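Local coordinates for protein cGAS/DncV-like nucleotidyltransferase in E. coli homolog (Rhodothermus marinus SG0.5JP17-172, PDB 6E0K) that synthesises the cyclic dinucleotide second messenger 3',3'-cUAMP from UTP and ATP in a magnesium-dependent reaction that serves CBASS antiphage defence in bacteria, at residues A[91-99]-A[129-137]; A[167-175]-A[251-259]. All coordinates share one frame; numbering follows the deposited sequence.

Contact 1: A[91-99]-A[129-137]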
ATOM      1  N   THR A  91     -13.664 -18.374 -13.448  1.00 13.13           N
ATOM      2  CA  THR A  91     -12.256 -18.000 -13.450  1.00 12.87           C
ATOM      3  C   THR A  91     -12.069 -16.534 -13.079  1.00 15.46           C
ATOM      4  O   THR A  91     -13.009 -15.744 -13.069  1.00 14.37           O
ATOM      5  CB  THR A  91     -11.640 -18.228 -14.826  1.00 13.82           C
ATOM      6  OG1 THR A  91     -12.271 -17.355 -15.764  1.00 14.76           O
ATOM      7  CG2 THR A  91     -11.837 -19.677 -15.283  1.00 14.30           C
ATOM      8  N   TRP A  92     -10.808 -16.168 -12.815  1.00 13.58           N
ATOM      9  CA  TRP A  92     -10.502 -14.753 -12.634  1.00 14.01           C
ATOM     10  C   TRP A  92     -10.908 -13.960 -13.870  1.00 13.17           C
ATOM     11  O   TRP A  92     -11.454 -12.853 -13.763  1.00 14.65           O
ATOM     12  CB  TRP A  92      -9.007 -14.574 -12.322  1.00 15.91           C
ATOM     13  CG  TRP A  92      -8.582 -13.152 -12.248  1.00 14.04           C
ATOM     14  CD1 TRP A  92      -8.570 -12.351 -11.134  1.00 13.97           C
ATOM     15  CD2 TRP A  92      -8.136 -12.335 -13.332  1.00 15.65           C
ATOM     16  NE1 TRP A  92      -8.131 -11.095 -11.462  1.00 13.51           N
ATOM     17  CE2 TRP A  92      -7.862 -11.054 -12.805  1.00 16.59           C
ATOM     18  CE3 TRP A  92      -7.938 -12.562 -14.697  1.00 18.35           C
ATOM     19  CZ2 TRP A  92      -7.400 -10.007 -13.595  1.00 19.45           C
ATOM     20  CZ3 TRP A  92      -7.482 -11.514 -15.479  1.00 20.22           C
ATOM     21  CH2 TRP A  92      -7.216 -10.258 -14.927  1.00 21.63           C
ATOM     22  N   ASN A  93     -10.671 -14.530 -15.053  1.00 14.08           N
ATOM     23  CA  ASN A  93     -11.056 -13.885 -16.300  1.00 14.88           C
ATOM     24  C   ASN A  93     -12.569 -13.646 -16.362  1.00 16.68           C
ATOM     25  O   ASN A  93     -13.021 -12.554 -16.734  1.00 16.21           O
ATOM     26  CB  ASN A  93     -10.562 -14.759 -17.455  1.00 18.85           C
ATOM     27  CG  ASN A  93     -10.850 -14.174 -18.805  1.00 25.06           C
ATOM     28  OD1 ASN A  93     -10.548 -13.013 -19.072  1.00 31.52           O
ATOM     29  ND2 ASN A  93     -11.432 -14.982 -19.678  1.00 25.95           N
ATOM     30  N   ASP A  94     -13.368 -14.662 -15.992  1.00 15.02           N
ATOM     31  CA  ASP A  94     -14.819 -14.503 -15.936  1.00 15.15           C
ATOM     32  C   ASP A  94     -15.208 -13.411 -14.957  1.00 16.09           C
ATOM     33  O   ASP A  94     -16.078 -12.576 -15.240  1.00 15.70           O
ATOM     34  CB  ASP A  94     -15.492 -15.811 -15.493  1.00 15.17           C
ATOM     35  CG  ASP A  94     -15.411 -16.921 -16.513  1.00 21.52           C
ATOM     36  OD1 ASP A  94     -15.471 -16.676 -17.743  1.00 18.03           O
ATOM     37  OD2 ASP A  94     -15.327 -18.078 -16.045  1.00 20.82           O
ATOM     38  N   PHE A  95     -14.613 -13.453 -13.765  1.00 13.30           N
ATOM     39  CA  PHE A  95     -14.939 -12.493 -12.720  1.00 13.26           C
ATOM     40  C   PHE A  95     -14.620 -11.077 -13.169  1.00 16.27           C
ATOM     41  O   PHE A  95     -15.433 -10.165 -13.000  1.00 14.51           O
ATOM     42  CB  PHE A  95     -14.164 -12.856 -11.455  1.00 16.05           C
ATOM     43  CG  PHE A  95     -14.334 -11.874 -10.338  1.00 13.36           C
ATOM     44  CD1 PHE A  95     -15.592 -11.565  -9.869  1.00 15.46           C
ATOM     45  CD2 PHE A  95     -13.225 -11.304  -9.739  1.00 14.08           C
ATOM     46  CE1 PHE A  95     -15.748 -10.671  -8.823  1.00 13.57           C
ATOM     47  CE2 PHE A  95     -13.365 -10.423  -8.691  1.00 12.34           C
ATOM     48  CZ  PHE A  95     -14.642 -10.122  -8.243  1.00 12.44           C
ATOM     49  N   TYR A  96     -13.430 -10.882 -13.745  1.00 14.92           N
ATOM     50  CA  TYR A  96     -13.039  -9.582 -14.275  1.00 16.41           C
ATOM     51  C   TYR A  96     -14.091  -9.046 -15.248  1.00 16.34           C
ATOM     52  O   TYR A  96     -14.507  -7.882 -15.161  1.00 14.97           O
ATOM     53  CB  TYR A  96     -11.670  -9.723 -14.948  1.00 17.47           C
ATOM     54  CG  TYR A  96     -11.060  -8.441 -15.396  1.00 23.76           C
ATOM     55  CD1 TYR A  96     -11.479  -7.817 -16.570  1.00 36.07           C
ATOM     56  CD2 TYR A  96     -10.052  -7.854 -14.666  1.00 24.15           C
ATOM     57  CE1 TYR A  96     -10.927  -6.617 -16.987  1.00 42.11           C
ATOM     58  CE2 TYR A  96      -9.497  -6.670 -15.083  1.00 26.48           C
ATOM     59  CZ  TYR A  96      -9.943  -6.046 -16.252  1.00 38.00           C
ATOM     60  OH  TYR A  96      -9.375  -4.843 -16.660  1.00 48.51           O
ATOM     61  N   SER A  97     -14.563  -9.899 -16.165  1.00 15.52           N
ATOM     62  CA  SER A  97     -15.562  -9.448 -17.134  1.00 16.95           C
ATOM     63  C   SER A  97     -16.866  -9.048 -16.451  1.00 16.91           C
ATOM     64  O   SER A  97     -17.531  -8.087 -16.869  1.00 17.15           O
ATOM     65  CB  SER A  97     -15.798 -10.532 -18.176  1.00 21.23           C
ATOM     66  OG  SER A  97     -14.646 -10.658 -18.995  1.00 26.82           O
ATOM     67  N   ASP A  98     -17.237  -9.757 -15.379  1.00 14.34           N
ATOM     68  CA  ASP A  98     -18.439  -9.370 -14.642  1.00 16.26           C
ATOM     69  C   ASP A  98     -18.250  -8.037 -13.929  1.00 14.56           C
ATOM     70  O   ASP A  98     -19.159  -7.195 -13.930  1.00 16.64           O
ATOM     71  CB  ASP A  98     -18.822 -10.453 -13.634  1.00 16.75           C
ATOM     72  CG  ASP A  98     -19.576 -11.601 -14.275  1.00 19.58           C
ATOM     73  OD1 ASP A  98     -20.381 -11.358 -15.205  1.00 20.53           O
ATOM     74  OD2 ASP A  98     -19.360 -12.760 -13.842  1.00 19.41           O
ATOM     75  N   VAL A  99     -17.096  -7.839 -13.279  1.00 13.53           N
ATOM     76  CA  VAL A  99     -16.847  -6.566 -12.603  1.00 12.81           C
ATOM     77  C   VAL A  99     -16.864  -5.422 -13.608  1.00 15.19           C
ATOM     78  O   VAL A  99     -17.482  -4.377 -13.369  1.00 15.63           O
ATOM     79  CB  VAL A  99     -15.519  -6.605 -11.827  1.00 12.50           C
ATOM     80  CG1 VAL A  99     -15.229  -5.233 -11.234  1.00 12.66           C
ATOM     81  CG2 VAL A  99     -15.566  -7.644 -10.712  1.00 14.16           C
ATOM     82  N   ASP A 129      -8.882   3.523  -8.784  1.00 14.48           N
ATOM     83  CA  ASP A 129      -8.029   2.530  -9.419  1.00 13.37           C
ATOM     84  C   ASP A 129      -8.415   1.197  -8.798  1.00 15.18           C
ATOM     85  O   ASP A 129      -8.129   0.955  -7.621  1.00 16.88           O
ATOM     86  CB  ASP A 129      -6.557   2.860  -9.188  1.00 19.07           C
ATOM     87  CG  ASP A 129      -5.639   2.074 -10.084  1.00 33.75           C
ATOM     88  OD1 ASP A 129      -5.890   2.037 -11.308  1.00 34.66           O
ATOM     89  OD2 ASP A 129      -4.658   1.502  -9.564  1.00 41.09           O
ATOM     90  N   VAL A 130      -9.104   0.356  -9.569  1.00 12.12           N
ATOM     91  CA  VAL A 130      -9.790  -0.819  -9.036  1.00 12.54           C
ATOM     92  C   VAL A 130      -8.976  -2.061  -9.363  1.00 14.79           C
ATOM     93  O   VAL A 130      -8.787  -2.394 -10.537  1.00 18.16           O
ATOM     94  CB  VAL A 130     -11.215  -0.940  -9.599  1.00 13.13           C
ATOM     95  CG1 VAL A 130     -11.903  -2.160  -9.025  1.00 20.00           C
ATOM     96  CG2 VAL A 130     -12.035   0.314  -9.275  1.00 14.74           C
ATOM     97  N   VAL A 131      -8.500  -2.750  -8.326  1.00 11.83           N
ATOM     98  CA  VAL A 131      -7.818  -4.030  -8.495  1.00 10.95           C
ATOM     99  C   VAL A 131      -8.861  -5.137  -8.389  1.00 14.07           C
ATOM    100  O   VAL A 131      -9.499  -5.307  -7.344  1.00 15.66           O
ATOM    101  CB  VAL A 131      -6.710  -4.216  -7.453  1.00 12.67           C
ATOM    102  CG1 VAL A 131      -6.136  -5.627  -7.563  1.00 18.00           C
ATOM    103  CG2 VAL A 131      -5.607  -3.197  -7.655  1.00 20.85           C
ATOM    104  N   VAL A 132      -9.054  -5.869  -9.482  1.00 13.45           N
ATOM    105  CA  VAL A 132      -9.986  -6.987  -9.526  1.00 11.32           C
ATOM    106  C   VAL A 132      -9.198  -8.246  -9.207  1.00 11.95           C
ATOM    107  O   VAL A 132      -8.226  -8.566  -9.898  1.00 15.04           O
ATOM    108  CB  VAL A 132     -10.657  -7.092 -10.902  1.00 16.84           C
ATOM    109  CG1 VAL A 132     -11.544  -8.316 -10.951  1.00 22.29           C
ATOM    110  CG2 VAL A 132     -11.457  -5.831 -11.196  1.00 17.52           C
ATOM    111  N   CYS A 133      -9.588  -8.957  -8.149  1.00 11.09           N
ATOM    112  CA  CYS A 133      -8.744 -10.050  -7.673  1.00 12.23           C
ATOM    113  C   CYS A 133      -9.596 -11.153  -7.066  1.00 13.83           C
ATOM    114  O   CYS A 133     -10.779 -10.974  -6.794  1.00 12.07           O
ATOM    115  CB  CYS A 133      -7.720  -9.553  -6.653  1.00 11.86           C
ATOM    116  SG  CYS A 133      -8.431  -8.737  -5.203  1.00 13.14           S
ATOM    117  N   ILE A 134      -8.971 -12.314  -6.864  1.00 12.89           N
ATOM    118  CA  ILE A 134      -9.598 -13.441  -6.189  1.00 10.48           C
ATOM    119  C   ILE A 134      -8.790 -13.747  -4.935  1.00 13.56           C
ATOM    120  O   ILE A 134      -7.568 -13.557  -4.896  1.00 13.61           O
ATOM    121  CB  ILE A 134      -9.688 -14.673  -7.118  1.00 14.02           C
ATOM    122  CG1 ILE A 134     -10.627 -14.387  -8.290  1.00 20.51           C
ATOM    123  CG2 ILE A 134     -10.170 -15.894  -6.352  1.00 15.40           C
ATOM    124  CD1 ILE A 134     -10.791 -15.569  -9.203  1.00 22.75           C
ATOM    125  N   GLN A 135      -9.482 -14.179  -3.890  1.00 11.92           N
ATOM    126  CA  GLN A 135      -8.816 -14.579  -2.656  1.00 12.02           C
ATOM    127  C   GLN A 135      -7.700 -15.572  -2.967  1.00 14.39           C
ATOM    128  O   GLN A 135      -7.869 -16.467  -3.790  1.00 13.63           O
ATOM    129  CB  GLN A 135      -9.840 -15.215  -1.715  1.00 15.24           C
ATOM    130  CG  GLN A 135      -9.296 -15.622  -0.362  1.00 16.31           C
ATOM    131  CD  GLN A 135     -10.342 -16.366   0.449  1.00 23.86           C
ATOM    132  OE1 GLN A 135     -10.156 -17.525   0.808  1.00 23.29           O
ATOM    133  NE2 GLN A 135     -11.465 -15.705   0.716  1.00 24.61           N
ATOM    134  N   TYR A 136      -6.547 -15.376  -2.336  1.00 13.54           N
ATOM    135  CA  TYR A 136      -5.407 -16.276  -2.463  1.00 13.15           C
ATOM    136  C   TYR A 136      -5.096 -16.842  -1.086  1.00 12.31           C
ATOM    137  O   TYR A 136      -5.029 -16.091  -0.110  1.00 14.79           O
ATOM    138  CB  TYR A 136      -4.181 -15.542  -3.018  1.00 12.58           C
ATOM    139  CG  TYR A 136      -2.996 -16.457  -3.221  1.00 13.27           C
ATOM    140  CD1 TYR A 136      -2.864 -17.189  -4.388  1.00 11.77           C
ATOM    141  CD2 TYR A 136      -2.018 -16.596  -2.240  1.00 16.73           C
ATOM    142  CE1 TYR A 136      -1.767 -18.039  -4.591  1.00 13.63           C
ATOM    143  CE2 TYR A 136      -0.938 -17.433  -2.425  1.00 15.81           C
ATOM    144  CZ  TYR A 136      -0.814 -18.152  -3.599  1.00 14.99           C
ATOM    145  OH  TYR A 136       0.270 -18.973  -3.770  1.00 16.29           O
ATOM    146  N   ARG A 137      -4.938 -18.158  -1.000  1.00 12.47           N
ATOM    147  CA  ARG A 137      -4.588 -18.815   0.252  1.00 12.54           C
ATOM    148  C   ARG A 137      -3.190 -19.399   0.130  1.00 12.57           C
ATOM    149  O   ARG A 137      -2.952 -20.286  -0.699  1.00 12.75           O
ATOM    150  CB  ARG A 137      -5.589 -19.923   0.588  1.00 13.34           C
ATOM    151  CG  ARG A 137      -7.001 -19.411   0.842  1.00 16.20           C
ATOM    152  CD  ARG A 137      -7.880 -20.548   1.351  1.00 19.46           C
ATOM    153  NE  ARG A 137      -9.278 -20.144   1.482  1.00 20.10           N
ATOM    154  CZ  ARG A 137     -10.241 -20.943   1.928  1.00 23.57           C
ATOM    155  NH1 ARG A 137      -9.964 -22.190   2.291  1.00 19.86           N
ATOM    156  NH2 ARG A 137     -11.490 -20.489   2.009  1.00 29.84           N
TER
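Val132 is the strand residue most covered by helix 92-99, and its two methyls divide the work. CG1, held anti to the backbone N (chi1 176°), lies against the CD2-CE2 side of the Phe95 ring, with Phe95 CE2 to Val132 CG1 at 3.6 Å. CG2 turns the other way, to Val99 CG1 at 3.8 Å, and the two valine side chains lie alongside each other, running opposite ways. Tyr96 comes across Val132 at about a right angle, its CD2 3.9 Å from Val132 CB. Farther along the strand, the extended Ile134 side chain carries CD1 onto the first turn of the helix, 3.5 Å from Trp92 CA.

One polar bond joins the two segments. Trp92 NE1 donates to Val132 O over 3.0 Å, almost straight at 163°; the oxygen lies near the indole plane, whereas the donor stands well above the carbonyl plane. With chi1 at 175°, the Trp92 indole swings alongside the strand so that its N-H edge meets Val132 O, and Tyr96 CG rests over one of its faces.

Behind this shell, Thr91 and Asp94 form a capping box: Asp94 N donates to Thr91 OG1 at 2.9 Å and Thr91 N to Asp94 OD2 at 3.1 Å, fixing the helix start from which Trp92 projects. Leu119, a UTP-binding residue, packs against Tyr96, Val99 and Val132, and Phe155 and Tyr156 of strand 150-157 adjoin the indole.

Helix 92-107 thus packs on the central sheet of the nucleotidyltransferase domain, on the strand that carries the magnesium ligand Asp129 near its N-terminal end. The chemistry is mainly apolar, and the indole N-H gives a buried strand carbonyl a partner within an otherwise apolar interface.

Contact 2: A[167-175]-A[251-259]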
ATOM      1  N   TYR A 167      -1.126  -8.792  -0.209  1.00 14.90           N
ATOM      2  CA  TYR A 167      -1.714  -9.021   1.110  1.00 12.02           C
ATOM      3  C   TYR A 167      -2.161  -7.706   1.742  1.00 13.48           C
ATOM      4  O   TYR A 167      -1.719  -7.353   2.840  1.00 15.11           O
ATOM      5  CB  TYR A 167      -0.715  -9.732   2.015  1.00 12.31           C
ATOM      6  CG  TYR A 167      -0.244 -11.072   1.493  1.00 14.43           C
ATOM      7  CD1 TYR A 167       0.867 -11.175   0.664  1.00 15.77           C
ATOM      8  CD2 TYR A 167      -0.924 -12.230   1.841  1.00 16.76           C
ATOM      9  CE1 TYR A 167       1.288 -12.442   0.192  1.00 16.75           C
ATOM     10  CE2 TYR A 167      -0.515 -13.473   1.388  1.00 18.77           C
ATOM     11  CZ  TYR A 167       0.579 -13.572   0.565  1.00 19.22           C
ATOM     12  OH  TYR A 167       0.960 -14.829   0.118  1.00 22.59           O
ATOM     13  N   PRO A 168      -3.051  -6.964   1.083  1.00 12.58           N
ATOM     14  CA  PRO A 168      -3.418  -5.637   1.610  1.00 12.14           C
ATOM     15  C   PRO A 168      -4.093  -5.677   2.970  1.00 13.65           C
ATOM     16  O   PRO A 168      -3.915  -4.740   3.768  1.00 14.01           O
ATOM     17  CB  PRO A 168      -4.359  -5.082   0.532  1.00 14.38           C
ATOM     18  CG  PRO A 168      -4.958  -6.310  -0.104  1.00 13.94           C
ATOM     19  CD  PRO A 168      -3.843  -7.323  -0.113  1.00 15.12           C
ATOM     20  N   LYS A 169      -4.871  -6.721   3.269  1.00 13.01           N
ATOM     21  CA  LYS A 169      -5.513  -6.777   4.577  1.00 13.61           C
ATOM     22  C   LYS A 169      -4.482  -6.910   5.690  1.00 13.27           C
ATOM     23  O   LYS A 169      -4.646  -6.315   6.762  1.00 14.03           O
ATOM     24  CB  LYS A 169      -6.502  -7.936   4.633  1.00 16.93           C
ATOM     25  CG  LYS A 169      -7.631  -7.820   3.634  1.00 15.44           C
ATOM     26  CD  LYS A 169      -8.575  -8.986   3.795  1.00 16.70           C
ATOM     27  CE  LYS A 169      -9.762  -8.864   2.845  1.00 21.95           C
ATOM     28  NZ  LYS A 169     -10.664 -10.047   2.957  1.00 26.63           N
ATOM     29  N   LEU A 170      -3.431  -7.704   5.466  1.00 14.33           N
ATOM     30  CA  LEU A 170      -2.387  -7.838   6.475  1.00 14.38           C
ATOM     31  C   LEU A 170      -1.554  -6.572   6.577  1.00 13.44           C
ATOM     32  O   LEU A 170      -1.147  -6.181   7.680  1.00 15.81           O
ATOM     33  CB  LEU A 170      -1.483  -9.026   6.165  1.00 14.46           C
ATOM     34  CG  LEU A 170      -2.186 -10.367   6.315  1.00 18.44           C
ATOM     35  CD1 LEU A 170      -1.223 -11.473   5.930  1.00 19.07           C
ATOM     36  CD2 LEU A 170      -2.667 -10.531   7.735  1.00 24.19           C
ATOM     37  N   HIS A 171      -1.281  -5.926   5.442  1.00 12.76           N
ATOM     38  CA  HIS A 171      -0.632  -4.614   5.471  1.00 12.88           C
ATOM     39  C   HIS A 171      -1.404  -3.658   6.377  1.00 13.58           C
ATOM     40  O   HIS A 171      -0.823  -3.010   7.253  1.00 12.64           O
ATOM     41  CB  HIS A 171      -0.513  -4.055   4.048  1.00 12.16           C
ATOM     42  CG  HIS A 171       0.144  -2.711   3.973  1.00 14.38           C
ATOM     43  ND1 HIS A 171       1.478  -2.551   3.676  1.00 14.35           N
ATOM     44  CD2 HIS A 171      -0.355  -1.462   4.153  1.00 17.58           C
ATOM     45  CE1 HIS A 171       1.780  -1.265   3.682  1.00 15.22           C
ATOM     46  NE2 HIS A 171       0.684  -0.582   3.962  1.00 16.83           N
ATOM     47  N   TYR A 172      -2.726  -3.592   6.200  1.00 13.54           N
ATOM     48  CA  TYR A 172      -3.542  -2.698   7.019  1.00 11.27           C
ATOM     49  C   TYR A 172      -3.524  -3.108   8.486  1.00 12.21           C
ATOM     50  O   TYR A 172      -3.313  -2.278   9.381  1.00 12.76           O
ATOM     51  CB  TYR A 172      -4.979  -2.665   6.492  1.00 12.42           C
ATOM     52  CG  TYR A 172      -5.877  -1.935   7.438  1.00 13.08           C
ATOM     53  CD1 TYR A 172      -5.761  -0.564   7.587  1.00 15.84           C
ATOM     54  CD2 TYR A 172      -6.819  -2.607   8.204  1.00 17.06           C
ATOM     55  CE1 TYR A 172      -6.574   0.123   8.462  1.00 15.09           C
ATOM     56  CE2 TYR A 172      -7.639  -1.928   9.081  1.00 21.35           C
ATOM     57  CZ  TYR A 172      -7.495  -0.557   9.211  1.00 19.12           C
ATOM     58  OH  TYR A 172      -8.302   0.149  10.078  1.00 23.84           O
ATOM     59  N   GLU A 173      -3.757  -4.393   8.750  1.00 15.48           N
ATOM     60  CA  GLU A 173      -3.835  -4.900  10.113  1.00 13.65           C
ATOM     61  C   GLU A 173      -2.550  -4.616  10.884  1.00 12.51           C
ATOM     62  O   GLU A 173      -2.579  -4.175  12.039  1.00 12.14           O
ATOM     63  CB  GLU A 173      -4.110  -6.401  10.027  1.00 19.19           C
ATOM     64  CG  GLU A 173      -4.200  -7.167  11.292  1.00 26.55           C
ATOM     65  CD  GLU A 173      -4.452  -8.635  10.994  1.00 30.76           C
ATOM     66  OE1 GLU A 173      -3.665  -9.498  11.447  1.00 30.64           O
ATOM     67  OE2 GLU A 173      -5.426  -8.901  10.260  1.00 29.55           O
ATOM     68  N   ASN A 174      -1.405  -4.873  10.256  1.00 12.53           N
ATOM     69  CA  ASN A 174      -0.138  -4.707  10.966  1.00 11.48           C
ATOM     70  C   ASN A 174       0.204  -3.238  11.176  1.00 12.09           C
ATOM     71  O   ASN A 174       0.784  -2.872  12.210  1.00 13.65           O
ATOM     72  CB  ASN A 174       0.969  -5.421  10.206  1.00 11.61           C
ATOM     73  CG  ASN A 174       0.794  -6.925  10.231  1.00 16.16           C
ATOM     74  OD1 ASN A 174       0.176  -7.478  11.148  1.00 17.48           O
ATOM     75  ND2 ASN A 174       1.331  -7.594   9.229  1.00 16.82           N
ATOM     76  N   GLY A 175      -0.120  -2.389  10.203  1.00 11.91           N
ATOM     77  CA  GLY A 175       0.088  -0.960  10.393  1.00 11.88           C
ATOM     78  C   GLY A 175      -0.795  -0.394  11.489  1.00 12.70           C
ATOM     79  O   GLY A 175      -0.367   0.469  12.266  1.00 12.09           O
ATOM     80  N   ARG A 251      11.296  -6.700   6.258  1.00 18.35           N
ATOM     81  CA  ARG A 251      10.105  -7.304   5.696  1.00 22.40           C
ATOM     82  C   ARG A 251       9.096  -6.204   5.425  1.00 21.16           C
ATOM     83  O   ARG A 251       9.084  -5.173   6.100  1.00 19.52           O
ATOM     84  CB  ARG A 251       9.518  -8.340   6.655  1.00 28.37           C
ATOM     85  CG  ARG A 251      10.496  -9.433   7.021  1.00 39.68           C
ATOM     86  CD  ARG A 251      10.558 -10.453   5.918  1.00 41.11           C
ATOM     87  NE  ARG A 251       9.387 -11.319   5.960  1.00 38.14           N
ATOM     88  CZ  ARG A 251       9.080 -12.213   5.026  1.00 44.35           C
ATOM     89  NH1 ARG A 251       9.854 -12.359   3.955  1.00 40.43           N
ATOM     90  NH2 ARG A 251       7.990 -12.959   5.163  1.00 47.89           N
ATOM     91  N   CYS A 252       8.260  -6.420   4.420  1.00 17.88           N
ATOM     92  CA  CYS A 252       7.174  -5.492   4.171  1.00 17.16           C
ATOM     93  C   CYS A 252       6.196  -5.493   5.339  1.00 13.70           C
ATOM     94  O   CYS A 252       6.156  -6.419   6.152  1.00 16.58           O
ATOM     95  CB  CYS A 252       6.455  -5.853   2.875  1.00 19.79           C
ATOM     96  SG  CYS A 252       7.481  -5.471   1.422  1.00 25.29           S
ATOM     97  N   GLN A 253       5.399  -4.426   5.407  1.00 15.27           N
ATOM     98  CA  GLN A 253       4.419  -4.292   6.479  1.00 16.27           C
ATOM     99  C   GLN A 253       3.423  -5.448   6.488  1.00 17.95           C
ATOM    100  O   GLN A 253       2.888  -5.791   7.549  1.00 17.04           O
ATOM    101  CB  GLN A 253       3.705  -2.945   6.347  1.00 17.86           C
ATOM    102  CG  GLN A 253       2.687  -2.633   7.441  1.00 14.80           C
ATOM    103  CD  GLN A 253       2.341  -1.154   7.466  1.00 11.91           C
ATOM    104  OE1 GLN A 253       3.214  -0.321   7.710  1.00 17.85           O
ATOM    105  NE2 GLN A 253       1.087  -0.826   7.231  1.00 15.31           N
ATOM    106  N   ASN A 254       3.164  -6.069   5.330  1.00 14.12           N
ATOM    107  CA  ASN A 254       2.248  -7.211   5.310  1.00 15.77           C
ATOM    108  C   ASN A 254       2.820  -8.456   5.980  1.00 15.80           C
ATOM    109  O   ASN A 254       2.079  -9.426   6.156  1.00 17.01           O
ATOM    110  CB  ASN A 254       1.793  -7.551   3.877  1.00 16.22           C
ATOM    111  CG  ASN A 254       2.942  -7.959   2.943  1.00 17.66           C
ATOM    112  OD1 ASN A 254       3.944  -8.527   3.364  1.00 18.74           O
ATOM    113  ND2 ASN A 254       2.768  -7.685   1.659  1.00 19.16           N
ATOM    114  N   GLY A 255       4.101  -8.453   6.351  1.00 19.58           N
ATOM    115  CA  GLY A 255       4.724  -9.590   6.997  1.00 19.96           C
ATOM    116  C   GLY A 255       5.048 -10.755   6.087  1.00 19.66           C
ATOM    117  O   GLY A 255       5.533 -11.791   6.577  1.00 24.01           O
ATOM    118  N   GLN A 256       4.805 -10.630   4.782  1.00 21.16           N
ATOM    119  CA  GLN A 256       4.985 -11.738   3.848  1.00 23.81           C
ATOM    120  C   GLN A 256       6.161 -11.564   2.904  1.00 26.45           C
ATOM    121  O   GLN A 256       6.849 -12.542   2.596  1.00 36.10           O
ATOM    122  CB  GLN A 256       3.722 -11.941   3.002  1.00 27.38           C
ATOM    123  CG  GLN A 256       2.436 -12.048   3.780  1.00 26.50           C
ATOM    124  CD  GLN A 256       2.538 -12.984   4.957  1.00 23.55           C
ATOM    125  OE1 GLN A 256       2.925 -14.151   4.824  1.00 25.84           O
ATOM    126  NE2 GLN A 256       2.201 -12.471   6.133  1.00 27.26           N
ATOM    127  N   ASP A 257       6.377 -10.355   2.404  1.00 22.40           N
ATOM    128  CA  ASP A 257       7.340 -10.063   1.354  1.00 22.75           C
ATOM    129  C   ASP A 257       8.611  -9.459   1.932  1.00 20.96           C
ATOM    130  O   ASP A 257       8.592  -8.808   2.981  1.00 20.38           O
ATOM    131  CB  ASP A 257       6.774  -9.066   0.337  1.00 21.54           C
ATOM    132  CG  ASP A 257       5.457  -9.513  -0.281  1.00 25.29           C
ATOM    133  OD1 ASP A 257       5.275 -10.720  -0.542  1.00 26.01           O
ATOM    134  OD2 ASP A 257       4.615  -8.621  -0.528  1.00 27.95           O
ATOM    135  N   ASP A 258       9.717  -9.660   1.216  1.00 23.73           N
ATOM    136  CA  ASP A 258      10.934  -8.909   1.488  1.00 21.75           C
ATOM    137  C   ASP A 258      10.829  -7.514   0.894  1.00 20.72           C
ATOM    138  O   ASP A 258      10.343  -7.335  -0.227  1.00 23.32           O
ATOM    139  CB  ASP A 258      12.159  -9.605   0.908  1.00 24.78           C
ATOM    140  CG  ASP A 258      12.547 -10.842   1.676  1.00 32.86           C
ATOM    141  OD1 ASP A 258      12.061 -11.021   2.812  1.00 34.83           O
ATOM    142  OD2 ASP A 258      13.359 -11.624   1.145  1.00 38.66           O
ATOM    143  N   LEU A 259      11.319  -6.527   1.640  1.00 18.94           N
ATOM    144  CA  LEU A 259      11.280  -5.159   1.141  1.00 17.79           C
ATOM    145  C   LEU A 259      12.328  -4.935   0.056  1.00 20.25           C
ATOM    146  O   LEU A 259      12.088  -4.183  -0.897  1.00 20.10           O
ATOM    147  CB  LEU A 259      11.481  -4.172   2.294  1.00 15.55           C
ATOM    148  CG  LEU A 259      11.563  -2.690   1.912  1.00 17.16           C
ATOM    149  CD1 LEU A 259      10.340  -2.283   1.092  1.00 15.64           C
ATOM    150  CD2 LEU A 259      11.661  -1.859   3.165  1.00 15.17           C
TER
HETATM  151  O   HOH W   1       0.752  -6.535  -0.232  1.00 25.23           O
HETATM  152  O   HOH W   2       3.243  -4.560   3.006  1.00 17.20           O
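Gln253, Asn254 and Tyr167 lose the most surface where the loop 251-259 meets the start of helix 168-181, from the N-cap residue Tyr167 onward. The Gln253 side chain runs extended beyond CG across His171, its amide stacked on one face of the imidazole with the planes 25° apart. From there NE2 donates to His171 O at 2.9 Å, approaching from the face of that carbonyl opposite to Gly175 N, so one oxygen serves both helix and loop. Gln253 OE1 is bonded to Tyr186, and His171 NE2 to Glu216. In return, Asn174 ND2 donates to Gln253 O at 2.9 Å, lying in the carbonyl plane; Tyr220 of helix 212-220 touches both residues.

Asn254 lies beside Tyr167, Asn254 CB to Tyr167 CB 3.8 Å. Its side chain mainly braces its own loop: OD1 takes Gln256 N and Asp257 N in an Asx turn and Asx motif, and ND2 donates to Asp257 OD2.

Gln256 chi1 (-51°) sets CG over the centre of the Tyr167 ring, 3.6 Å from its centroid, in a CH-pi contact. The bend at chi2 (-47°) folds the amide back so that NE2 reaches Asn254 O, while OE1 is held by Lys138.

The type I beta turn Cys252-Gly255 is thus held to the helix by amides donating both ways, two waters bridging Asn254 to Tyr167 N and His171 ND1, and the neighbouring CH-pi contact.

How the contacts relate
From the N terminus, segment 91-99 of helix 92-107 is met again, 30 residues on, by segment 129-137 of strand 127-138, closing contact 1 within the nucleotidyltransferase domain. Strands 150-157 and 162-166 then lead into helix 168-181. Contact 2 opens at its start and closes a longer loop, whose intervening residues include helices 186-202, 212-220 and 231-244. The two loops are in series, neither nested nor crossed, and their centres lie about 21 Å apart. They nevertheless touch: Tyr136 CE2 packs 4.1 Å from Tyr167 OH. Contact 1 ties a helix to the catalytic sheet, whereas contact 2 ties the helix following that sheet to a loop of the helical C-terminal part.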